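Long-range contacts in putative peptidyl-arginine deiminase (Chlorobium tepidum, PDB 1XKN), which probably hydrolyses guanidino groups, as an agmatine deiminase or protein-arginine deiminase of the guanidino-group modifying superfamily: residues W118-W123 against M153-G157; W123-Y127 against D213-H217; K201-L205 against L252-G258. All coordinates share one frame; numbering follows the deposited sequence.

Interaction 1: W118-W123 against M153-G157. With NA (sodium ion), chain B.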
loop_
_atom_site.group_PDB
_atom_site.type_symbol
_atom_site.label_atom_id
_atom_site.label_comp_id
_atom_site.label_asym_id
_atom_site.label_seq_id
_atom_site.Cartn_x
_atom_site.Cartn_y
_atom_site.Cartn_z
ATOM N N TRP A 118 12.616 -6.228 -2.655
ATOM C CA TRP A 118 13.380 -5.330 -1.787
ATOM C C TRP A 118 13.491 -6.051 -0.457
ATOM O O TRP A 118 12.813 -7.042 -0.245
ATOM C CB TRP A 118 12.643 -4.004 -1.556
ATOM C CG TRP A 118 12.392 -3.228 -2.803
ATOM C CD1 TRP A 118 11.337 -3.367 -3.655
ATOM C CD2 TRP A 118 13.249 -2.236 -3.382
ATOM N NE1 TRP A 118 11.483 -2.531 -4.731
ATOM C CE2 TRP A 118 12.649 -1.827 -4.593
ATOM C CE3 TRP A 118 14.466 -1.658 -2.997
ATOM C CZ2 TRP A 118 13.229 -0.862 -5.428
ATOM C CZ3 TRP A 118 15.042 -0.699 -3.829
ATOM C CH2 TRP A 118 14.422 -0.315 -5.031
ATOM N N GLU A 119 14.337 -5.565 0.437
ATOM C CA GLU A 119 14.460 -6.200 1.739
ATOM C C GLU A 119 13.411 -5.641 2.687
ATOM O O GLU A 119 12.947 -4.514 2.524
ATOM C CB GLU A 119 15.857 -5.975 2.318
ATOM C CG GLU A 119 16.937 -6.738 1.587
ATOM C CD GLU A 119 16.699 -8.232 1.621
ATOM O OE1 GLU A 119 16.778 -8.824 2.719
ATOM O OE2 GLU A 119 16.428 -8.818 0.550
ATOM N N TYR A 120 13.038 -6.446 3.674
ATOM C CA TYR A 120 12.056 -6.052 4.670
ATOM C C TYR A 120 12.671 -6.308 6.037
ATOM O O TYR A 120 13.318 -7.342 6.244
ATOM C CB TYR A 120 10.781 -6.889 4.521
ATOM C CG TYR A 120 9.681 -6.556 5.508
ATOM C CD1 TYR A 120 9.001 -5.341 5.440
ATOM C CD2 TYR A 120 9.301 -7.466 6.498
ATOM C CE1 TYR A 120 7.969 -5.037 6.327
ATOM C CE2 TYR A 120 8.267 -7.171 7.394
ATOM C CZ TYR A 120 7.606 -5.953 7.299
ATOM O OH TYR A 120 6.579 -5.653 8.169
ATOM N N ASN A 121 12.493 -5.374 6.969
ATOM C CA ASN A 121 13.026 -5.568 8.315
ATOM C C ASN A 121 12.071 -5.125 9.424
ATOM O O ASN A 121 12.500 -4.619 10.458
ATOM C CB ASN A 121 14.399 -4.883 8.474
ATOM C CG ASN A 121 14.330 -3.357 8.488
ATOM O OD1 ASN A 121 15.353 -2.692 8.686
ATOM N ND2 ASN A 121 13.149 -2.801 8.289
ATOM N N ALA A 122 10.776 -5.339 9.203
ATOM C CA ALA A 122 9.738 -4.992 10.177
ATOM C C ALA A 122 9.806 -3.541 10.641
ATOM O O ALA A 122 9.921 -3.261 11.835
ATOM C CB ALA A 122 9.824 -5.934 11.381
ATOM N N TRP A 123 9.724 -2.628 9.679
ATOM C CA TRP A 123 9.761 -1.194 9.939
ATOM C C TRP A 123 10.923 -0.757 10.835
ATOM O O TRP A 123 10.722 -0.041 11.817
ATOM C CB TRP A 123 8.432 -0.728 10.562
ATOM C CG TRP A 123 7.189 -1.130 9.794
ATOM C CD1 TRP A 123 7.087 -1.354 8.448
ATOM C CD2 TRP A 123 5.867 -1.309 10.328
ATOM N NE1 TRP A 123 5.785 -1.662 8.115
ATOM C CE2 TRP A 123 5.017 -1.642 9.249
ATOM C CE3 TRP A 123 5.319 -1.219 11.616
ATOM C CZ2 TRP A 123 3.647 -1.886 9.418
ATOM C CZ3 TRP A 123 3.955 -1.462 11.784
ATOM C CH2 TRP A 123 3.137 -1.790 10.689
HETATM N N MSE A 153 18.280 -3.797 -0.820
HETATM C CA MSE A 153 17.977 -2.584 -0.061
HETATM C C MSE A 153 16.614 -2.700 0.615
HETATM O O MSE A 153 15.668 -3.226 0.029
HETATM C CB MSE A 153 17.979 -1.367 -0.999
HETATM C CG MSE A 153 17.690 -0.034 -0.312
HETATM SE SE MSE A 153 17.606 1.475 -1.540
HETATM C CE MSE A 153 15.696 1.799 -1.468
ATOM N N VAL A 154 16.516 -2.215 1.849
ATOM C CA VAL A 154 15.255 -2.259 2.578
ATOM C C VAL A 154 14.312 -1.195 2.028
ATOM O O VAL A 154 14.684 -0.027 1.901
ATOM C CB VAL A 154 15.469 -1.999 4.090
ATOM C CG1 VAL A 154 14.122 -1.889 4.808
ATOM C CG2 VAL A 154 16.296 -3.126 4.696
ATOM N N LEU A 155 13.097 -1.612 1.690
ATOM C CA LEU A 155 12.090 -0.697 1.168
ATOM C C LEU A 155 10.709 -1.310 1.330
ATOM O O LEU A 155 10.491 -2.470 0.977
ATOM C CB LEU A 155 12.331 -0.402 -0.319
ATOM C CG LEU A 155 11.378 0.636 -0.922
ATOM C CD1 LEU A 155 11.699 2.006 -0.335
ATOM C CD2 LEU A 155 11.514 0.666 -2.441
ATOM N N GLU A 156 9.787 -0.530 1.882
ATOM C CA GLU A 156 8.414 -0.983 2.060
ATOM C C GLU A 156 7.570 -0.307 0.989
ATOM O O GLU A 156 7.769 0.867 0.682
ATOM C CB GLU A 156 7.872 -0.586 3.436
ATOM C CG GLU A 156 8.599 -1.216 4.608
ATOM C CD GLU A 156 9.495 -0.235 5.330
ATOM O OE1 GLU A 156 10.600 -0.639 5.749
ATOM O OE2 GLU A 156 9.085 0.936 5.497
ATOM N N GLY A 157 6.620 -1.046 0.429
ATOM C CA GLY A 157 5.765 -0.476 -0.595
ATOM C C GLY A 157 4.960 0.707 -0.087
ATOM O O GLY A 157 4.624 1.611 -0.853
HETATM NA NA NA B . 12.111 -9.313 0.520
HETATM O O HOH W 1 14.412 -10.730 0.339
HETATM O O HOH W 2 9.844 -8.044 0.875
#
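Glu119 and Val154 form a parallel bridge between the end of strand 110-119, which carries part of a sodium site, and the chain just past strand 148-152. Glu119 N donates a nearly straight bond (170°) to Met153 O at 2.7 Å, from above the carbonyl plane. Leu155 N reaches Glu119 O at 3.0 Å within the carbonyl plane. Val154 CG2 lies 3.7 Å from Glu119 CB on the same sheet face.

Trp118 and Leu155 lie side by side. Leu155 CG is anti to its backbone N (chi1 -176°), which brings CD2 over the indole; Leu155 CD2 sits 3.5 Å from the centroid of the Trp118 six-membered ring, a CH-pi contact. The selenomethionine Met153 makes an oblique Met-aromatic contact with the same ring, with Met153 CE 3.5 Å from Trp118 CZ3. Helix 186-197 also packs on these three side chains.

The bridge continues the pairing of strands 110-119 and 148-152 by one step. The sodium takes Trp118 O at 2.5 Å, two waters, and ligands that include Asn117 and Asn134. One of the waters donates to Glu119 OE2 at 2.8 Å, and Glu119 OE1 binds Asn134 ND2. Further on, Glu156 bends at chi2 (106°). This brings its carboxylate carbon CD to the edge of the Trp123 ring, while CG lies at the edge of the Tyr120 ring. Glu156 OE1 pairs with Arg180, and OE2 probably hydrogen-bonds to His217.

Interaction 2: W123-Y127 against D213-H217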
loop_
_atom_site.group_PDB
_atom_site.type_symbol
_atom_site.label_atom_id
_atom_site.label_comp_id
_atom_site.label_asym_id
_atom_site.label_seq_id
_atom_site.Cartn_x
_atom_site.Cartn_y
_atom_site.Cartn_z
ATOM N N TRP A 123 9.724 -2.628 9.679
ATOM C CA TRP A 123 9.761 -1.194 9.939
ATOM C C TRP A 123 10.923 -0.757 10.835
ATOM O O TRP A 123 10.722 -0.041 11.817
ATOM C CB TRP A 123 8.432 -0.728 10.562
ATOM C CG TRP A 123 7.189 -1.130 9.794
ATOM C CD1 TRP A 123 7.087 -1.354 8.448
ATOM C CD2 TRP A 123 5.867 -1.309 10.328
ATOM N NE1 TRP A 123 5.785 -1.662 8.115
ATOM C CE2 TRP A 123 5.017 -1.642 9.249
ATOM C CE3 TRP A 123 5.319 -1.219 11.616
ATOM C CZ2 TRP A 123 3.647 -1.886 9.418
ATOM C CZ3 TRP A 123 3.955 -1.462 11.784
ATOM C CH2 TRP A 123 3.137 -1.790 10.689
ATOM N N GLY A 124 12.136 -1.182 10.495
ATOM C CA GLY A 124 13.295 -0.795 11.281
ATOM C C GLY A 124 13.589 -1.701 12.461
ATOM O O GLY A 124 14.160 -1.260 13.459
ATOM N N GLY A 125 13.196 -2.966 12.347
ATOM C CA GLY A 125 13.438 -3.928 13.407
ATOM C C GLY A 125 12.589 -3.757 14.653
ATOM O O GLY A 125 13.083 -3.933 15.767
ATOM N N LYS A 126 11.315 -3.423 14.473
ATOM C CA LYS A 126 10.411 -3.237 15.602
ATOM C C LYS A 126 9.662 -4.521 15.940
ATOM O O LYS A 126 9.084 -4.646 17.019
ATOM C CB LYS A 126 9.393 -2.133 15.300
ATOM C CG LYS A 126 9.977 -0.734 15.197
ATOM C CD LYS A 126 8.865 0.300 15.087
ATOM C CE LYS A 126 9.415 1.718 15.030
ATOM N NZ LYS A 126 10.222 1.953 13.802
ATOM N N TYR A 127 9.676 -5.470 15.008
ATOM C CA TYR A 127 8.993 -6.745 15.187
ATOM C C TYR A 127 9.935 -7.880 14.795
ATOM O O TYR A 127 10.929 -7.659 14.105
ATOM C CB TYR A 127 7.733 -6.788 14.310
ATOM C CG TYR A 127 6.705 -5.724 14.650
ATOM C CD1 TYR A 127 5.714 -5.959 15.606
ATOM C CD2 TYR A 127 6.734 -4.473 14.030
ATOM C CE1 TYR A 127 4.779 -4.974 15.936
ATOM C CE2 TYR A 127 5.803 -3.481 14.355
ATOM C CZ TYR A 127 4.831 -3.740 15.308
ATOM O OH TYR A 127 3.916 -2.764 15.639
ATOM N N ASP A 213 3.996 3.753 13.524
ATOM C CA ASP A 213 5.167 2.936 13.846
ATOM C C ASP A 213 6.063 2.654 12.639
ATOM O O ASP A 213 7.068 1.951 12.762
ATOM C CB ASP A 213 4.729 1.600 14.456
ATOM C CG ASP A 213 5.013 1.511 15.946
ATOM O OD1 ASP A 213 4.806 0.424 16.518
ATOM O OD2 ASP A 213 5.439 2.520 16.543
ATOM N N THR A 214 5.703 3.194 11.479
ATOM C CA THR A 214 6.493 2.976 10.268
ATOM C C THR A 214 7.515 4.087 10.059
ATOM O O THR A 214 8.262 4.074 9.080
ATOM C CB THR A 214 5.602 2.906 9.006
ATOM O OG1 THR A 214 5.004 4.187 8.766
ATOM C CG2 THR A 214 4.506 1.864 9.177
ATOM N N ASP A 215 7.544 5.039 10.986
ATOM C CA ASP A 215 8.464 6.172 10.913
ATOM C C ASP A 215 8.138 7.113 9.759
ATOM O O ASP A 215 9.035 7.614 9.073
ATOM C CB ASP A 215 9.910 5.692 10.798
ATOM C CG ASP A 215 10.336 4.859 11.986
ATOM O OD1 ASP A 215 10.246 5.363 13.128
ATOM O OD2 ASP A 215 10.757 3.703 11.781
ATOM N N GLY A 216 6.845 7.330 9.533
ATOM C CA GLY A 216 6.416 8.257 8.499
ATOM C C GLY A 216 6.047 7.762 7.112
ATOM O O GLY A 216 6.343 8.440 6.133
ATOM N N HIS A 217 5.393 6.610 7.002
ATOM C CA HIS A 217 5.005 6.124 5.678
ATOM C C HIS A 217 4.174 7.153 4.933
ATOM O O HIS A 217 3.233 7.728 5.480
ATOM C CB HIS A 217 4.204 4.832 5.777
ATOM C CG HIS A 217 5.042 3.599 5.667
ATOM N ND1 HIS A 217 4.499 2.335 5.624
ATOM C CD2 HIS A 217 6.384 3.437 5.594
ATOM C CE1 HIS A 217 5.471 1.444 5.529
ATOM N NE2 HIS A 217 6.624 2.088 5.509
HETATM O O HOH W 3 11.744 4.400 15.122
#
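Trp123 against Thr214, and Lys126 against Asp213 and Asp215, make a mixed contact. It joins a short, weakly bonded turn of left-handed backbone (122-125) and the residues just after it to the loop before strand 222-226. The inner half is apolar. Thr214 CG2 stands over the indole face, 3.7 Å from the centroid of the Trp123 six-membered ring and 17° off its normal. The rings of Trp123 and His217 meet obliquely, with planes 78° apart and Trp123 NE1 4.1 Å from His217 CE1. Asp97 takes the indole N-H, and the polar partner of His217 is Glu156.

Thr214 OG1 is turned back to its own loop. Thr214 OG1 accepts from His217 N at 3.0 Å, an ST motif, and also bonds to Asp212.

The outer half is polar. The Lys126 chain is extended until a bend at chi4 (65°) swings NZ to Asp215. Lys126 NZ forms a salt bridge with Asp215 OD2 at 2.7 Å, on the syn side and out of the carboxylate plane. Lys126 NZ also donates to Trp123 O at 2.9 Å, and weakly to Asp213 O at 3.3 Å. A water bridges NZ and Asp215 OD1. Asn179 and Arg180 also bond to Asp215 OD2. One ammonium therefore ties its own turn to loop 213-217, and the shared grip of Lys126 and Arg180 on Asp215 OD2 would fix the carboxylate in place.

Interaction 3: K201-L205 against L252-G258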
loop_
_atom_site.group_PDB
_atom_site.type_symbol
_atom_site.label_atom_id
_atom_site.label_comp_id
_atom_site.label_asym_id
_atom_site.label_seq_id
_atom_site.Cartn_x
_atom_site.Cartn_y
_atom_site.Cartn_z
ATOM N N LYS A 201 12.194 11.270 -11.103
ATOM C CA LYS A 201 12.243 12.313 -10.088
ATOM C C LYS A 201 11.637 11.840 -8.779
ATOM O O LYS A 201 10.524 11.316 -8.751
ATOM C CB LYS A 201 11.491 13.558 -10.582
ATOM C CG LYS A 201 11.559 14.763 -9.641
ATOM C CD LYS A 201 10.829 15.957 -10.244
ATOM C CE LYS A 201 10.962 17.204 -9.382
ATOM N NZ LYS A 201 10.229 18.361 -9.988
ATOM N N VAL A 202 12.386 12.020 -7.697
ATOM C CA VAL A 202 11.922 11.640 -6.376
ATOM C C VAL A 202 11.497 12.892 -5.627
ATOM O O VAL A 202 12.267 13.847 -5.498
ATOM C CB VAL A 202 13.025 10.925 -5.565
ATOM C CG1 VAL A 202 12.491 10.533 -4.195
ATOM C CG2 VAL A 202 13.507 9.695 -6.321
ATOM N N LEU A 203 10.260 12.882 -5.144
ATOM C CA LEU A 203 9.708 14.010 -4.405
ATOM C C LEU A 203 9.726 13.663 -2.923
ATOM O O LEU A 203 8.965 12.805 -2.467
ATOM C CB LEU A 203 8.273 14.275 -4.863
ATOM C CG LEU A 203 8.057 14.564 -6.351
ATOM C CD1 LEU A 203 6.569 14.579 -6.651
ATOM C CD2 LEU A 203 8.693 15.897 -6.720
ATOM N N TRP A 204 10.588 14.335 -2.170
ATOM C CA TRP A 204 10.716 14.066 -0.745
ATOM C C TRP A 204 9.873 14.925 0.184
ATOM O O TRP A 204 10.142 16.115 0.353
ATOM C CB TRP A 204 12.178 14.201 -0.308
ATOM C CG TRP A 204 13.112 13.230 -0.940
ATOM C CD1 TRP A 204 13.723 13.344 -2.155
ATOM C CD2 TRP A 204 13.575 12.001 -0.368
ATOM N NE1 TRP A 204 14.545 12.259 -2.374
ATOM C CE2 TRP A 204 14.468 11.419 -1.294
ATOM C CE3 TRP A 204 13.317 11.333 0.837
ATOM C CZ2 TRP A 204 15.110 10.203 -1.051
ATOM C CZ3 TRP A 204 13.957 10.120 1.079
ATOM C CH2 TRP A 204 14.842 9.568 0.135
ATOM N N LEU A 205 8.859 14.316 0.793
ATOM C CA LEU A 205 8.021 15.027 1.754
ATOM C C LEU A 205 8.731 14.912 3.100
ATOM O O LEU A 205 9.782 14.275 3.193
ATOM C CB LEU A 205 6.627 14.402 1.834
ATOM C CG LEU A 205 5.792 14.513 0.553
ATOM C CD1 LEU A 205 4.444 13.830 0.764
ATOM C CD2 LEU A 205 5.594 15.982 0.200
ATOM N N LEU A 252 4.609 22.273 1.004
ATOM C CA LEU A 252 5.718 21.761 0.207
ATOM C C LEU A 252 5.183 21.255 -1.132
ATOM O O LEU A 252 5.735 21.563 -2.189
ATOM C CB LEU A 252 6.432 20.627 0.946
ATOM C CG LEU A 252 7.626 19.980 0.236
ATOM C CD1 LEU A 252 8.676 21.033 -0.103
ATOM C CD2 LEU A 252 8.222 18.910 1.132
ATOM N N LEU A 253 4.102 20.482 -1.091
ATOM C CA LEU A 253 3.508 19.958 -2.317
ATOM C C LEU A 253 3.083 21.068 -3.267
ATOM O O LEU A 253 3.119 20.898 -4.487
ATOM C CB LEU A 253 2.297 19.080 -1.988
ATOM C CG LEU A 253 2.630 17.627 -1.652
ATOM C CD1 LEU A 253 1.431 16.957 -1.013
ATOM C CD2 LEU A 253 3.046 16.896 -2.925
ATOM N N LYS A 254 2.679 22.205 -2.711
ATOM C CA LYS A 254 2.243 23.325 -3.535
ATOM C C LYS A 254 3.395 23.989 -4.291
ATOM O O LYS A 254 3.168 24.872 -5.116
ATOM C CB LYS A 254 1.502 24.354 -2.673
ATOM C CG LYS A 254 0.134 23.876 -2.186
ATOM C CD LYS A 254 -0.889 23.834 -3.315
ATOM C CE LYS A 254 -1.294 25.237 -3.747
ATOM N NZ LYS A 254 -1.999 25.971 -2.654
ATOM N N THR A 255 4.625 23.559 -4.012
ATOM C CA THR A 255 5.800 24.105 -4.690
ATOM C C THR A 255 6.450 23.044 -5.578
ATOM O O THR A 255 7.390 23.337 -6.320
ATOM C CB THR A 255 6.878 24.596 -3.698
ATOM O OG1 THR A 255 7.496 23.472 -3.063
ATOM C CG2 THR A 255 6.260 25.499 -2.635
HETATM N N MSE A 256 5.959 21.810 -5.493
HETATM C CA MSE A 256 6.510 20.710 -6.284
HETATM C C MSE A 256 5.912 20.660 -7.683
HETATM O O MSE A 256 4.748 21.005 -7.892
HETATM C CB MSE A 256 6.280 19.380 -5.567
HETATM C CG MSE A 256 7.009 19.282 -4.245
HETATM SE SE MSE A 256 6.626 17.641 -3.319
HETATM C CE MSE A 256 8.378 17.321 -2.562
ATOM N N THR A 257 6.716 20.221 -8.644
ATOM C CA THR A 257 6.266 20.153 -10.027
ATOM C C THR A 257 6.533 18.802 -10.672
ATOM O O THR A 257 7.303 17.995 -10.155
ATOM C CB THR A 257 6.980 21.206 -10.875
ATOM O OG1 THR A 257 8.395 20.986 -10.801
ATOM C CG2 THR A 257 6.659 22.605 -10.367
ATOM N N GLY A 258 5.887 18.574 -11.809
ATOM C CA GLY A 258 6.084 17.338 -12.535
ATOM C C GLY A 258 7.326 17.480 -13.390
ATOM O O GLY A 258 8.043 18.481 -13.289
HETATM O O HOH W 4 9.558 19.841 -7.593
HETATM O O HOH W 5 10.890 19.026 -12.712
#
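Lys201 reaches from strand 201-205 to Thr257 in the loop after helix 243-253. Its CB points toward that loop. With chi1 at -176° and the later torsions also trans, the chain is fully extended, which carries NZ across to the loop. Lys201 CD passes Thr257 O at 4.1 Å. Lys201 CE comes closer to Thr257 O, at 3.8 Å. Lys201 NZ ends the run with a hydrogen bond to Thr257 O at 3.0 Å. The ammonium sits above the carbonyl plane, 51° out of it, and does not use a lone pair. Two waters also accept from NZ. One is shared with Thr257 N and the other with Gly258 O, so the tip spans three backbone groups of the loop. Leu167 and Leu259 also touch the side chain.

The rest of the contact is apolar. Met256, a selenomethionine, enters between the strand and residues 252-253. Its chain bends at chi3 (143°). Met256 SE lies 4.0 Å from Leu205 CD2, and Met256 CE lies 3.8 Å from Leu203 CB. Met256 CE also touches Trp204 O at 3.6 Å. Leu205 CD2 meets Leu253 CG as well, at 3.9 Å, and these two side chains run obliquely to each other. Leu252 CD2 rests on Trp204 O at 3.5 Å. Trp204 itself turns to the other side, where Glu190 takes its N-H.

Leu252 O accepts from both Thr255 N and Thr255 OG1. A type I turn from Leu253 to Met256 then sends the chain back along the strand. This is alpha/beta packing: residues 252-258, which follow on from helix 243-253, pack on an outermost strand of a small three-stranded sheet. It is in keeping with the alpha/beta-propeller fold of the guanidino-group modifying enzymes.

Interactions 1 and 2 adjoin, with centres about 10 Å apart, and share Trp123. They are joined directly by a probable hydrogen bond between Glu156 OE2 and His217 NE2, 2.7 Å long. Arg180 links them again, through Glu156 and Asp215. This Glu156-His217 junction is probably part of the active site or next to it, as in related guanidino-group modifying enzymes. The sodium belongs to interaction 1 alone. Interaction 3 stands apart. Its centre is about 23 Å from that of interaction 1 and about 24 Å from that of interaction 2, and it touches neither. Along the chain, interactions 2 and 3 cross, whereas interaction 1 closes before interaction 3 opens.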